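Local atomic coordinates of Rep (Escherichia coli, PDB entry 3VW4), a protein that initiates replication of plasmid ColE2-P9, the DNA-binding domain described here binding the replication origin and unwinding its duplex. Residues H12-V17 / K64-Y69; Q27-F32 / F74-F79; Q41-Y46 / A57-I62; M45-A48 / P53-P56. All coordinates share one frame; numbering follows the deposited sequence.

Interaction 1: residues H12-V17 / K64-Y69; sequences HLFEKV and KSIAKY. With nucleotides of chain D.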
# COMPACT_ATOMS: atom_id res chain seq x y z
N HIS A 12 -3.80 -4.56 -21.75
CA HIS A 12 -4.23 -5.39 -20.71
C HIS A 12 -3.03 -5.92 -19.98
O HIS A 12 -3.01 -5.94 -18.74
CB HIS A 12 -4.98 -6.51 -21.34
CG HIS A 12 -5.31 -7.55 -20.40
ND1 HIS A 12 -4.59 -8.73 -20.32
CD2 HIS A 12 -6.26 -7.57 -19.40
CE1 HIS A 12 -5.12 -9.48 -19.34
NE2 HIS A 12 -6.13 -8.75 -18.77
N LEU A 13 -2.03 -6.36 -20.71
CA LEU A 13 -0.83 -6.76 -20.04
C LEU A 13 -0.16 -5.58 -19.31
O LEU A 13 0.25 -5.74 -18.18
CB LEU A 13 0.13 -7.43 -21.00
CG LEU A 13 0.16 -8.94 -21.25
CD1 LEU A 13 -0.88 -9.81 -20.57
CD2 LEU A 13 0.12 -9.11 -22.73
N PHE A 14 -0.02 -4.40 -19.93
CA PHE A 14 0.70 -3.29 -19.30
C PHE A 14 -0.03 -2.88 -18.05
O PHE A 14 0.52 -2.57 -17.06
CB PHE A 14 0.78 -2.12 -20.29
CG PHE A 14 1.27 -0.84 -19.67
CD1 PHE A 14 2.60 -0.67 -19.32
CD2 PHE A 14 0.41 0.18 -19.40
CE1 PHE A 14 3.05 0.51 -18.74
CE2 PHE A 14 0.86 1.34 -18.80
CZ PHE A 14 2.18 1.51 -18.47
N GLU A 15 -1.33 -2.89 -18.08
CA GLU A 15 -2.13 -2.43 -16.89
C GLU A 15 -2.04 -3.42 -15.74
O GLU A 15 -1.81 -3.02 -14.61
CB GLU A 15 -3.63 -2.19 -17.27
CG GLU A 15 -3.86 -0.99 -18.12
CD GLU A 15 -3.63 0.28 -17.32
OE1 GLU A 15 -4.36 0.46 -16.30
OE2 GLU A 15 -2.74 1.09 -17.69
N LYS A 16 -2.30 -4.71 -16.00
CA LYS A 16 -2.21 -5.78 -15.00
C LYS A 16 -0.86 -5.74 -14.29
O LYS A 16 -0.78 -5.46 -13.12
CB LYS A 16 -2.34 -7.12 -15.70
CG LYS A 16 -3.64 -7.80 -15.43
CD LYS A 16 -3.63 -8.37 -14.04
CE LYS A 16 -4.76 -9.39 -13.88
NZ LYS A 16 -5.95 -8.84 -13.13
N VAL A 17 0.19 -5.97 -15.04
CA VAL A 17 1.50 -6.07 -14.49
C VAL A 17 2.01 -4.76 -13.80
O VAL A 17 2.75 -4.82 -12.79
CB VAL A 17 2.47 -6.54 -15.61
CG1 VAL A 17 3.92 -6.41 -15.21
CG2 VAL A 17 2.18 -7.96 -16.00
N LYS A 64 10.10 -4.53 -20.17
CA LYS A 64 11.24 -3.63 -20.01
C LYS A 64 10.75 -2.25 -19.55
O LYS A 64 11.34 -1.57 -18.64
CB LYS A 64 11.96 -3.50 -21.36
CG LYS A 64 13.27 -2.74 -21.27
CD LYS A 64 14.15 -2.90 -22.52
CE LYS A 64 14.53 -4.37 -22.90
NZ LYS A 64 15.39 -4.60 -24.16
N SER A 65 9.65 -1.83 -20.17
CA SER A 65 9.02 -0.58 -19.84
C SER A 65 8.69 -0.48 -18.35
O SER A 65 9.04 0.51 -17.72
CB SER A 65 7.76 -0.41 -20.65
OG SER A 65 7.31 0.93 -20.53
N ILE A 66 8.01 -1.49 -17.79
CA ILE A 66 7.55 -1.38 -16.42
C ILE A 66 8.76 -1.37 -15.47
O ILE A 66 8.82 -0.64 -14.44
CB ILE A 66 6.57 -2.51 -16.09
CG1 ILE A 66 5.37 -2.35 -17.05
CG2 ILE A 66 6.13 -2.41 -14.65
CD1 ILE A 66 4.33 -3.44 -16.96
N ALA A 67 9.73 -2.17 -15.86
CA ALA A 67 10.81 -2.44 -14.96
C ALA A 67 11.74 -1.23 -14.99
O ALA A 67 12.29 -0.89 -13.98
CB ALA A 67 11.52 -3.68 -15.38
N LYS A 68 11.89 -0.55 -16.12
CA LYS A 68 12.73 0.62 -16.04
C LYS A 68 12.06 1.70 -15.26
O LYS A 68 12.68 2.26 -14.34
CB LYS A 68 13.13 1.16 -17.36
CG LYS A 68 14.11 0.27 -18.04
CD LYS A 68 13.88 0.33 -19.54
CE LYS A 68 14.24 1.70 -20.08
NZ LYS A 68 15.74 1.95 -20.05
N TYR A 69 10.80 1.94 -15.52
CA TYR A 69 10.10 2.98 -14.80
C TYR A 69 10.12 2.73 -13.31
O TYR A 69 10.56 3.60 -12.56
CB TYR A 69 8.68 3.08 -15.34
CG TYR A 69 7.81 4.15 -14.85
CD1 TYR A 69 7.05 3.99 -13.68
CD2 TYR A 69 7.69 5.36 -15.55
CE1 TYR A 69 6.21 5.03 -13.23
CE2 TYR A 69 6.86 6.38 -15.10
CZ TYR A 69 6.12 6.20 -13.96
OH TYR A 69 5.25 7.18 -13.55
P DA D 2 0.69 7.83 -18.39
OP1 DA D 2 -0.60 8.48 -18.52
OP2 DA D 2 1.99 8.59 -18.37
O5' DA D 2 0.54 7.06 -16.97
C5' DA D 2 -0.36 5.94 -16.75
C4' DA D 2 -0.17 5.39 -15.34
O4' DA D 2 0.94 4.46 -15.24
C3' DA D 2 0.14 6.41 -14.25
O3' DA D 2 -0.15 5.76 -13.04
C2' DA D 2 1.64 6.55 -14.40
C1' DA D 2 2.08 5.12 -14.70
N9 DA D 2 3.19 4.92 -15.64
C8 DA D 2 3.66 5.69 -16.66
N7 DA D 2 4.66 5.15 -17.31
C5 DA D 2 4.81 3.90 -16.73
C6 DA D 2 5.64 2.81 -17.01
N6 DA D 2 6.57 2.81 -17.98
N1 DA D 2 5.53 1.72 -16.23
C2 DA D 2 4.65 1.73 -15.23
N3 DA D 2 3.79 2.68 -14.88
C4 DA D 2 3.91 3.75 -15.69
P DG D 1 5.93 5.95 -21.23
OP1 DG D 1 6.45 6.06 -22.64
OP2 DG D 1 6.88 5.60 -20.08
O5' DG D 1 4.82 7.04 -20.82
C5' DG D 1 3.73 7.44 -21.67
C4' DG D 1 2.50 6.61 -21.40
O4' DG D 1 2.62 5.32 -22.01
C3' DG D 1 2.13 6.37 -19.93
O3' DG D 1 0.86 6.96 -19.68
C2' DG D 1 1.96 4.85 -19.81
C1' DG D 1 2.01 4.32 -21.22
N9 DG D 1 2.80 3.11 -21.40
C8 DG D 1 4.14 2.96 -21.14
N7 DG D 1 4.60 1.79 -21.48
C5 DG D 1 3.51 1.14 -22.05
C6 DG D 1 3.39 -0.18 -22.56
O6 DG D 1 4.25 -1.05 -22.67
N1 DG D 1 2.10 -0.44 -23.02
C2 DG D 1 1.06 0.45 -22.96
N2 DG D 1 -0.11 0.00 -23.45
N3 DG D 1 1.15 1.67 -22.45
C4 DG D 1 2.40 1.96 -22.04
P DT D 3 -0.04 6.61 -11.69
OP1 DT D 3 -1.14 6.16 -10.85
OP2 DT D 3 0.15 8.07 -11.85
O5' DT D 3 1.36 6.31 -10.98
C5' DT D 3 1.87 4.95 -10.93
C4' DT D 3 2.48 4.70 -9.57
O4' DT D 3 3.79 5.29 -9.57
C3' DT D 3 1.73 5.37 -8.43
O3' DT D 3 1.75 4.54 -7.29
C2' DT D 3 2.51 6.65 -8.17
C1' DT D 3 3.90 6.31 -8.61
N1 DT D 3 4.67 7.40 -9.20
C2 DT D 3 5.90 7.64 -8.64
O2 DT D 3 6.34 7.02 -7.69
N3 DT D 3 6.58 8.69 -9.20
C4 DT D 3 6.19 9.46 -10.28
O4 DT D 3 6.94 10.34 -10.70
C5 DT D 3 4.88 9.16 -10.80
C7 DT D 3 4.35 10.01 -11.92
C6 DT D 3 4.20 8.14 -10.26
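Val-17 and Ile-66 meet at the tight centre of this contact, where CG1 of Val-17 lies 3.5 Å from CD1 of Ile-66. The two branched side chains cross at a slant, and both are buried. Ile-66 also serves Phe-14: its CG1 stands 4.0 Å from CD1 of the phenyl ring, approaching between face and edge. Isoleucine suits this place because its longer branch, CG1 and CD1, touches two residues of helix 7-24, Phe-14 with CG1 and Val-17 with CD1. The pair belongs to the helical bundle of the Primase C-terminal 1 region, in which helix 7-24 and helix 56-73 pack together, with Tyr-46 of helix 32-49 lying against Val-17. On the DNA side, bases of chain D pack against both segments. Phe-14, with CG trans to the backbone N (chi1 169°), lays its ring flat on the guanine of DG1 of chain D, 3.4 Å from C4 to the ring plane, while DA2 of chain D sits at its edge. Tyr-69 takes the face of that adenine, its C5 3.4 Å above the tyrosine ring centre. Between them Ser-65 OG donates to N7 of DG1 of chain D at 3.0 Å; the adenine N6 gives the same serine two weak bonds, to O and OG. The loose side is that of Lys-64 and Lys-68, which are exposed and take no part in the packing between the segments.

Interaction 2: residues Q27-F32 / F74-F79; sequences QGWPVF and FSPEGF. With nucleotides of chain D.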
# COMPACT_ATOMS: atom_id res chain seq x y z
N GLN A 27 9.39 -6.36 -2.39
CA GLN A 27 9.70 -7.66 -1.80
C GLN A 27 11.09 -8.04 -2.15
O GLN A 27 11.28 -8.83 -3.03
CB GLN A 27 8.71 -8.70 -2.31
CG GLN A 27 7.28 -8.29 -1.92
CD GLN A 27 6.16 -9.08 -2.59
OE1 GLN A 27 4.99 -8.76 -2.39
NE2 GLN A 27 6.50 -10.11 -3.39
N GLY A 28 12.08 -7.39 -1.57
CA GLY A 28 13.43 -7.72 -1.89
C GLY A 28 14.21 -6.60 -2.55
O GLY A 28 15.43 -6.56 -2.40
N TRP A 29 13.53 -5.67 -3.23
CA TRP A 29 14.17 -4.59 -3.98
C TRP A 29 15.20 -5.23 -4.88
O TRP A 29 16.40 -4.91 -4.83
CB TRP A 29 14.78 -3.52 -3.05
CG TRP A 29 13.77 -2.78 -2.28
CD1 TRP A 29 13.42 -2.97 -0.97
CD2 TRP A 29 12.87 -1.69 -2.75
NE1 TRP A 29 12.43 -2.10 -0.59
CE2 TRP A 29 12.03 -1.33 -1.61
CE3 TRP A 29 12.68 -1.03 -3.97
CZ2 TRP A 29 11.09 -0.32 -1.67
CZ3 TRP A 29 11.68 -0.01 -4.04
CH2 TRP A 29 10.91 0.33 -2.90
N PRO A 30 14.76 -6.18 -5.70
CA PRO A 30 15.78 -6.83 -6.53
C PRO A 30 16.57 -5.82 -7.40
O PRO A 30 15.97 -4.93 -7.96
CB PRO A 30 14.97 -7.78 -7.39
CG PRO A 30 13.61 -7.19 -7.42
CD PRO A 30 13.40 -6.63 -6.06
N VAL A 31 17.89 -5.96 -7.49
CA VAL A 31 18.70 -5.14 -8.37
C VAL A 31 18.13 -5.16 -9.74
O VAL A 31 17.39 -6.08 -10.12
CB VAL A 31 20.18 -5.59 -8.36
CG1 VAL A 31 20.81 -5.36 -6.98
CG2 VAL A 31 20.33 -7.02 -8.79
N PHE A 32 18.45 -4.17 -10.54
CA PHE A 32 17.80 -4.07 -11.88
C PHE A 32 17.79 -5.36 -12.76
O PHE A 32 16.70 -5.78 -13.22
CB PHE A 32 18.32 -2.87 -12.69
CG PHE A 32 17.68 -2.73 -14.04
CD1 PHE A 32 16.33 -2.31 -14.17
CD2 PHE A 32 18.41 -3.03 -15.20
CE1 PHE A 32 15.76 -2.21 -15.42
CE2 PHE A 32 17.85 -2.91 -16.45
CZ PHE A 32 16.53 -2.53 -16.56
N PHE A 74 10.99 4.00 -7.77
CA PHE A 74 10.54 3.47 -6.49
C PHE A 74 11.69 3.30 -5.46
O PHE A 74 12.87 3.01 -5.80
CB PHE A 74 9.80 2.17 -6.77
CG PHE A 74 8.37 2.36 -7.15
CD1 PHE A 74 8.01 3.15 -8.30
CD2 PHE A 74 7.36 1.80 -6.39
CE1 PHE A 74 6.69 3.34 -8.65
CE2 PHE A 74 6.02 2.00 -6.79
CZ PHE A 74 5.70 2.77 -7.90
N SER A 75 11.39 3.45 -4.19
CA SER A 75 12.47 3.25 -3.23
C SER A 75 11.85 3.15 -1.88
O SER A 75 10.73 3.58 -1.69
CB SER A 75 13.41 4.47 -3.31
OG SER A 75 12.77 5.63 -2.81
N PRO A 76 12.55 2.61 -0.93
CA PRO A 76 11.96 2.68 0.41
C PRO A 76 11.52 4.08 0.87
O PRO A 76 10.44 4.20 1.43
CB PRO A 76 13.08 2.15 1.28
CG PRO A 76 13.80 1.16 0.40
CD PRO A 76 13.84 1.89 -0.92
N GLU A 77 12.30 5.13 0.64
CA GLU A 77 11.96 6.51 1.11
C GLU A 77 10.65 6.87 0.41
O GLU A 77 9.63 7.25 1.09
CB GLU A 77 13.04 7.53 0.78
CG GLU A 77 14.52 7.05 1.02
CD GLU A 77 15.10 5.97 0.00
OE1 GLU A 77 14.70 4.75 0.05
OE2 GLU A 77 16.01 6.32 -0.85
N GLY A 78 10.67 6.61 -0.92
CA GLY A 78 9.52 6.66 -1.78
C GLY A 78 8.25 6.12 -1.11
O GLY A 78 7.27 6.87 -1.05
N PHE A 79 8.26 4.87 -0.62
CA PHE A 79 7.11 4.25 0.02
C PHE A 79 6.73 4.98 1.27
O PHE A 79 5.56 5.26 1.46
CB PHE A 79 7.37 2.79 0.34
CG PHE A 79 6.16 2.01 0.82
CD1 PHE A 79 4.96 2.04 0.14
CD2 PHE A 79 6.26 1.14 1.90
CE1 PHE A 79 3.85 1.27 0.55
CE2 PHE A 79 5.17 0.34 2.29
CZ PHE A 79 3.96 0.44 1.64
P DA D 4 0.40 4.57 -6.42
OP1 DA D 4 -0.80 4.14 -7.21
OP2 DA D 4 0.47 5.87 -5.70
O5' DA D 4 0.72 3.47 -5.32
C5' DA D 4 0.82 2.09 -5.66
C4' DA D 4 1.78 1.46 -4.68
O4' DA D 4 3.15 1.92 -4.86
C3' DA D 4 1.42 1.71 -3.21
O3' DA D 4 1.62 0.43 -2.58
C2' DA D 4 2.42 2.79 -2.81
C1' DA D 4 3.64 2.50 -3.68
N9 DA D 4 4.45 3.64 -4.08
C8 DA D 4 4.07 4.76 -4.77
N7 DA D 4 5.07 5.56 -5.07
C5 DA D 4 6.19 4.87 -4.63
C6 DA D 4 7.57 5.16 -4.67
N6 DA D 4 8.08 6.26 -5.23
N1 DA D 4 8.42 4.27 -4.12
C2 DA D 4 7.92 3.15 -3.58
N3 DA D 4 6.65 2.75 -3.51
C4 DA D 4 5.82 3.68 -4.02
P DT D 3 -0.04 6.61 -11.69
OP1 DT D 3 -1.14 6.16 -10.85
OP2 DT D 3 0.15 8.07 -11.85
O5' DT D 3 1.36 6.31 -10.98
C5' DT D 3 1.87 4.95 -10.93
C4' DT D 3 2.48 4.70 -9.57
O4' DT D 3 3.79 5.29 -9.57
C3' DT D 3 1.73 5.37 -8.43
O3' DT D 3 1.75 4.54 -7.29
C2' DT D 3 2.51 6.65 -8.17
C1' DT D 3 3.90 6.31 -8.61
N1 DT D 3 4.67 7.40 -9.20
C2 DT D 3 5.90 7.64 -8.64
O2 DT D 3 6.34 7.02 -7.69
N3 DT D 3 6.58 8.69 -9.20
C4 DT D 3 6.19 9.46 -10.28
O4 DT D 3 6.94 10.34 -10.70
C5 DT D 3 4.88 9.16 -10.80
C7 DT D 3 4.35 10.01 -11.92
C6 DT D 3 4.20 8.14 -10.26
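Ser-75, whose backbone lies beside the indole of Trp-29, accepts a hydrogen bond from Gly-78 N through its OG at 3.0 Å. This is a classic N-cap: the short serine hydroxyl satisfies an amide in the first turn of helix 76-92. The backbone N of the same serine turns to the DNA, donating to N1 of DA4 of chain D at 3.1 Å with an N-H...N angle of 157°. Gly-78 fits because a CB there would run into that N1. Phe-74 backs the base, its ring having adenine C5 of DA4 of chain D 3.6 Å above its plane, displaced toward the rim; O4' of DT3 of chain D lies at the ring edge. With an alanine in place of Phe-74 the aromatic face against the adenine is gone, and the base would probably be freer to turn about its bond to Ser-75 N. On the protein side Trp-29 spans from the loop after helix 7-24. Pro-76 CD sits over the six-membered ring, 3.8 Å from its centroid and 16° off the normal, a CH-pi contact suited to the rigid proline that begins the helix. Phe-74 CB comes in at the indole edge, 4.0 Å from CZ3 of Trp-29. Near C2 and N3 of the base, Phe-79 turns its ring edge to C2' of the sugar of DA4 of chain D, and it makes a cation-pi contact with Arg-26. Adenine N1 is the acceptor used in Watson-Crick pairing; a backbone amide bound there is consistent with a base held out of its duplex.

Interaction 3: residues Q41-Y46 / A57-I62; sequences QRVEMY and AECRAI
Val-43 points toward segment 57-62, and its side chain can be followed outward atom by atom. CB already lies 4.0 Å from the carbonyl O of Cys-59. From there the chain forks: CG1, trans to the backbone N (chi1 -179°), passes between the two partners, 4.1 Å from Cys-59 SG and 3.9 Å from Ile-62 CG1. The other methyl, CG2, leaves the cysteine sulfur aside and settles against the same Ile-62 CG1, again at 3.9 Å. Thus Ile-62 is straddled by both valine tips, the two side chains running at a slant to one another. A beta-branched residue does well here, since its two methyls spread over a partner without needing length. Small Cys-59 lets the backbones come near: its CA is 5.9 Å from that of Val-43, and the segment axes approach to 8.7 Å at an angle of 130°. Helices 32-49 and 56-73, consecutive in the chain, thereby form one side of the small helical bundle, and Ile-62 carries on from it to Asn-10 of helix 7-24 and to a guanine base of the bound DNA. Glu-44 borders the contact with its aliphatic part, CG resting 4.0 Å from Cys-59 CB. Its extended chain leads the carboxylate past the cysteine, and OE2 stays 5.3 Å from NE of Arg-60, a separation that suggests at most a mild electrostatic attraction. No hydrogen bond joins these two segments, so their adhesion rests on apolar contact, with the charged groups kept to its margin.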
# COMPACT_ATOMS: atom_id res chain seq x y z
N GLN A 41 8.81 -11.87 -16.71
CA GLN A 41 8.29 -13.17 -16.42
C GLN A 41 6.82 -13.09 -15.95
O GLN A 41 5.98 -13.90 -16.35
CB GLN A 41 9.19 -13.78 -15.44
CG GLN A 41 8.71 -15.01 -14.78
CD GLN A 41 9.87 -15.70 -14.08
OE1 GLN A 41 10.44 -16.65 -14.64
NE2 GLN A 41 10.27 -15.21 -12.85
N ARG A 42 6.49 -12.05 -15.21
CA ARG A 42 5.09 -11.81 -14.88
C ARG A 42 4.22 -11.39 -16.10
O ARG A 42 3.03 -11.77 -16.19
CB ARG A 42 4.92 -10.89 -13.70
CG ARG A 42 3.46 -10.74 -13.43
CD ARG A 42 3.06 -10.75 -11.98
NE ARG A 42 3.27 -11.99 -11.29
CZ ARG A 42 2.49 -12.44 -10.31
NH1 ARG A 42 1.42 -11.76 -9.94
NH2 ARG A 42 2.76 -13.58 -9.71
N VAL A 43 4.82 -10.73 -17.07
CA VAL A 43 4.11 -10.41 -18.29
C VAL A 43 3.85 -11.71 -19.03
O VAL A 43 2.74 -11.91 -19.55
CB VAL A 43 4.84 -9.42 -19.23
CG1 VAL A 43 3.97 -9.15 -20.45
CG2 VAL A 43 5.18 -8.10 -18.54
N GLU A 44 4.84 -12.60 -19.07
CA GLU A 44 4.63 -13.90 -19.69
C GLU A 44 3.56 -14.77 -19.00
O GLU A 44 2.87 -15.53 -19.64
CB GLU A 44 5.96 -14.64 -19.83
CG GLU A 44 6.72 -14.02 -20.95
CD GLU A 44 8.19 -14.41 -21.03
OE1 GLU A 44 8.83 -14.92 -20.03
OE2 GLU A 44 8.76 -14.18 -22.14
N MET A 45 3.38 -14.64 -17.70
CA MET A 45 2.43 -15.53 -17.10
C MET A 45 1.02 -15.08 -17.48
O MET A 45 0.18 -15.92 -17.82
CB MET A 45 2.64 -15.65 -15.57
CG MET A 45 1.56 -16.37 -14.80
SD MET A 45 1.49 -15.72 -13.10
CE MET A 45 1.05 -13.97 -13.37
N TYR A 46 0.77 -13.77 -17.49
CA TYR A 46 -0.56 -13.32 -17.95
C TYR A 46 -0.81 -13.62 -19.43
O TYR A 46 -1.93 -13.95 -19.80
CB TYR A 46 -0.86 -11.84 -17.62
CG TYR A 46 -0.93 -11.56 -16.17
CD1 TYR A 46 -1.94 -12.08 -15.36
CD2 TYR A 46 0.00 -10.76 -15.58
CE1 TYR A 46 -1.97 -11.81 -13.99
CE2 TYR A 46 -0.03 -10.48 -14.25
CZ TYR A 46 -1.00 -10.99 -13.45
OH TYR A 46 -0.94 -10.65 -12.06
N ALA A 57 8.89 -11.51 -27.85
CA ALA A 57 9.43 -10.15 -28.05
C ALA A 57 8.50 -9.06 -27.51
O ALA A 57 8.98 -8.08 -26.89
CB ALA A 57 9.78 -9.85 -29.49
N GLU A 58 7.19 -9.21 -27.70
CA GLU A 58 6.33 -8.11 -27.23
C GLU A 58 6.24 -8.05 -25.70
O GLU A 58 6.37 -6.97 -25.10
CB GLU A 58 4.94 -8.13 -27.90
CG GLU A 58 4.08 -6.89 -27.57
CD GLU A 58 3.03 -6.57 -28.65
OE1 GLU A 58 2.92 -7.40 -29.63
OE2 GLU A 58 2.36 -5.50 -28.56
N CYS A 59 6.04 -9.22 -25.08
CA CYS A 59 6.24 -9.43 -23.67
C CYS A 59 7.49 -8.78 -23.09
O CYS A 59 7.38 -8.08 -22.07
CB CYS A 59 6.27 -10.89 -23.41
SG CYS A 59 4.63 -11.66 -23.65
N ARG A 60 8.64 -8.94 -23.74
CA ARG A 60 9.88 -8.29 -23.25
C ARG A 60 9.77 -6.81 -23.27
O ARG A 60 10.14 -6.14 -22.27
CB ARG A 60 11.14 -8.72 -23.98
CG ARG A 60 11.39 -10.22 -23.82
CD ARG A 60 12.72 -10.77 -24.36
NE ARG A 60 12.44 -11.93 -25.24
CZ ARG A 60 12.65 -11.93 -26.56
NH1 ARG A 60 13.13 -10.83 -27.14
NH2 ARG A 60 12.39 -13.02 -27.32
N ALA A 61 9.25 -6.27 -24.36
CA ALA A 61 9.14 -4.82 -24.49
C ALA A 61 8.23 -4.27 -23.36
O ALA A 61 8.65 -3.37 -22.65
CB ALA A 61 8.64 -4.44 -25.89
N ILE A 62 7.03 -4.84 -23.16
CA ILE A 62 6.14 -4.27 -22.18
C ILE A 62 6.78 -4.41 -20.78
O ILE A 62 6.70 -3.52 -19.88
CB ILE A 62 4.60 -4.69 -22.28
CG1 ILE A 62 4.17 -5.34 -21.05
CG2 ILE A 62 4.11 -5.50 -23.49
CD1 ILE A 62 3.73 -4.23 -20.19

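Interaction 4: residues M45-A48 / P53-P56; sequences MYNA and PLSP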
# COMPACT_ATOMS: atom_id res chain seq x y z
N MET A 45 3.38 -14.64 -17.70
CA MET A 45 2.43 -15.53 -17.10
C MET A 45 1.02 -15.08 -17.48
O MET A 45 0.18 -15.92 -17.82
CB MET A 45 2.64 -15.65 -15.57
CG MET A 45 1.56 -16.37 -14.80
SD MET A 45 1.49 -15.72 -13.10
CE MET A 45 1.05 -13.97 -13.37
N TYR A 46 0.77 -13.77 -17.49
CA TYR A 46 -0.56 -13.32 -17.95
C TYR A 46 -0.81 -13.62 -19.43
O TYR A 46 -1.93 -13.95 -19.80
CB TYR A 46 -0.86 -11.84 -17.62
CG TYR A 46 -0.93 -11.56 -16.17
CD1 TYR A 46 -1.94 -12.08 -15.36
CD2 TYR A 46 0.00 -10.76 -15.58
CE1 TYR A 46 -1.97 -11.81 -13.99
CE2 TYR A 46 -0.03 -10.48 -14.25
CZ TYR A 46 -1.00 -10.99 -13.45
OH TYR A 46 -0.94 -10.65 -12.06
N ASN A 47 0.24 -13.51 -20.22
CA ASN A 47 0.13 -13.62 -21.63
C ASN A 47 -0.30 -15.03 -22.00
O ASN A 47 -1.05 -15.23 -22.92
CB ASN A 47 1.45 -13.24 -22.27
CG ASN A 47 1.40 -13.23 -23.76
OD1 ASN A 47 0.58 -12.55 -24.35
ND2 ASN A 47 2.28 -13.97 -24.40
N ALA A 48 0.17 -16.01 -21.25
CA ALA A 48 -0.02 -17.40 -21.56
C ALA A 48 -1.49 -17.79 -21.30
O ALA A 48 -2.04 -18.69 -21.92
CB ALA A 48 0.92 -18.21 -20.70
N PRO A 53 -2.03 -15.47 -27.28
CA PRO A 53 -0.93 -14.74 -26.60
C PRO A 53 -0.10 -13.90 -27.57
O PRO A 53 0.07 -14.27 -28.71
CB PRO A 53 -0.04 -15.87 -26.08
CG PRO A 53 -0.89 -17.08 -26.18
CD PRO A 53 -1.82 -16.92 -27.29
N LEU A 54 0.44 -12.79 -27.11
CA LEU A 54 1.44 -12.04 -27.86
C LEU A 54 2.77 -12.79 -27.95
O LEU A 54 3.00 -13.74 -27.25
CB LEU A 54 1.68 -10.74 -27.15
CG LEU A 54 0.73 -9.65 -27.58
CD1 LEU A 54 -0.52 -10.00 -28.37
CD2 LEU A 54 0.38 -8.81 -26.37
N SER A 55 3.66 -12.30 -28.77
CA SER A 55 4.90 -12.90 -28.93
C SER A 55 5.78 -12.67 -27.72
O SER A 55 5.59 -11.70 -26.98
CB SER A 55 5.54 -12.24 -30.15
OG SER A 55 6.26 -11.09 -29.77
N PRO A 56 6.81 -13.49 -27.57
CA PRO A 56 7.84 -13.26 -26.51
C PRO A 56 8.53 -11.92 -26.64
O PRO A 56 8.72 -11.26 -25.62
CB PRO A 56 8.83 -14.41 -26.70
CG PRO A 56 8.11 -15.40 -27.57
CD PRO A 56 7.11 -14.65 -28.42
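The turn that joins helix 32-49 to helix 56-73 is fastened by one side chain, the buried amide of Asn-47. It faces the backbone of Leu-54 and uses both ends: OD1 accepts from Leu-54 N at 2.8 Å, while ND2 donates to Leu-54 O at 2.9 Å. The first bond falls on a lone pair within the carbonyl plane of the amide. The second leaves nearly in the amide plane of Asn-47 but reaches Leu-54 O tilted 32° from that carbonyl's plane. Holding CG trans to the backbone N (chi1 -176°) sends the amide across to the loop, and the two bonds fix its rotation. Pro-53 lies crosswise to it, CB 3.4 Å from ND2 of Asn-47, its ring stiffening the approach to Leu-54. With a leucine in place of Asn-47, the backbone N and O of Leu-54 would probably both be left without their mates, and the loop would be freer to shift. Leu-54 itself packs on Arg-9 of helix 7-24. Beyond it, Ser-55 OG caps Glu-58 N and Pro-56 follows as first helical residue, a serine-proline start typical of helix N-termini, here beginning helix 56-73 after the loop that follows helix 32-49.

How the interactions relate
Interactions 3 and 4 share helix 32-49, one facing helix 56-73 and the other the loop leading into it, their centres 6 Å apart, and Cys-59 SG lies 3.4 Å from Asn-47 ND2 where they join. Interaction 1, 8 Å from interaction 3 between centres, adds helix 7-24 to the bundle; Leu-13 CD2 also reaches Leu-54 CD2 of interaction 4 at 3.7 Å. Interaction 2 stands farther along, 16 Å from interaction 1 between centres, which it meets through Phe-32 CE1 against Lys-68 CG at 4.0 Å. Interactions 1 and 2 together offer aromatic faces to DG1, DA2 and DA4 of chain D, DT3 lying at ring edges, whereas interaction 4 keeps its nearest atom about 7 Å from the nucleic acid.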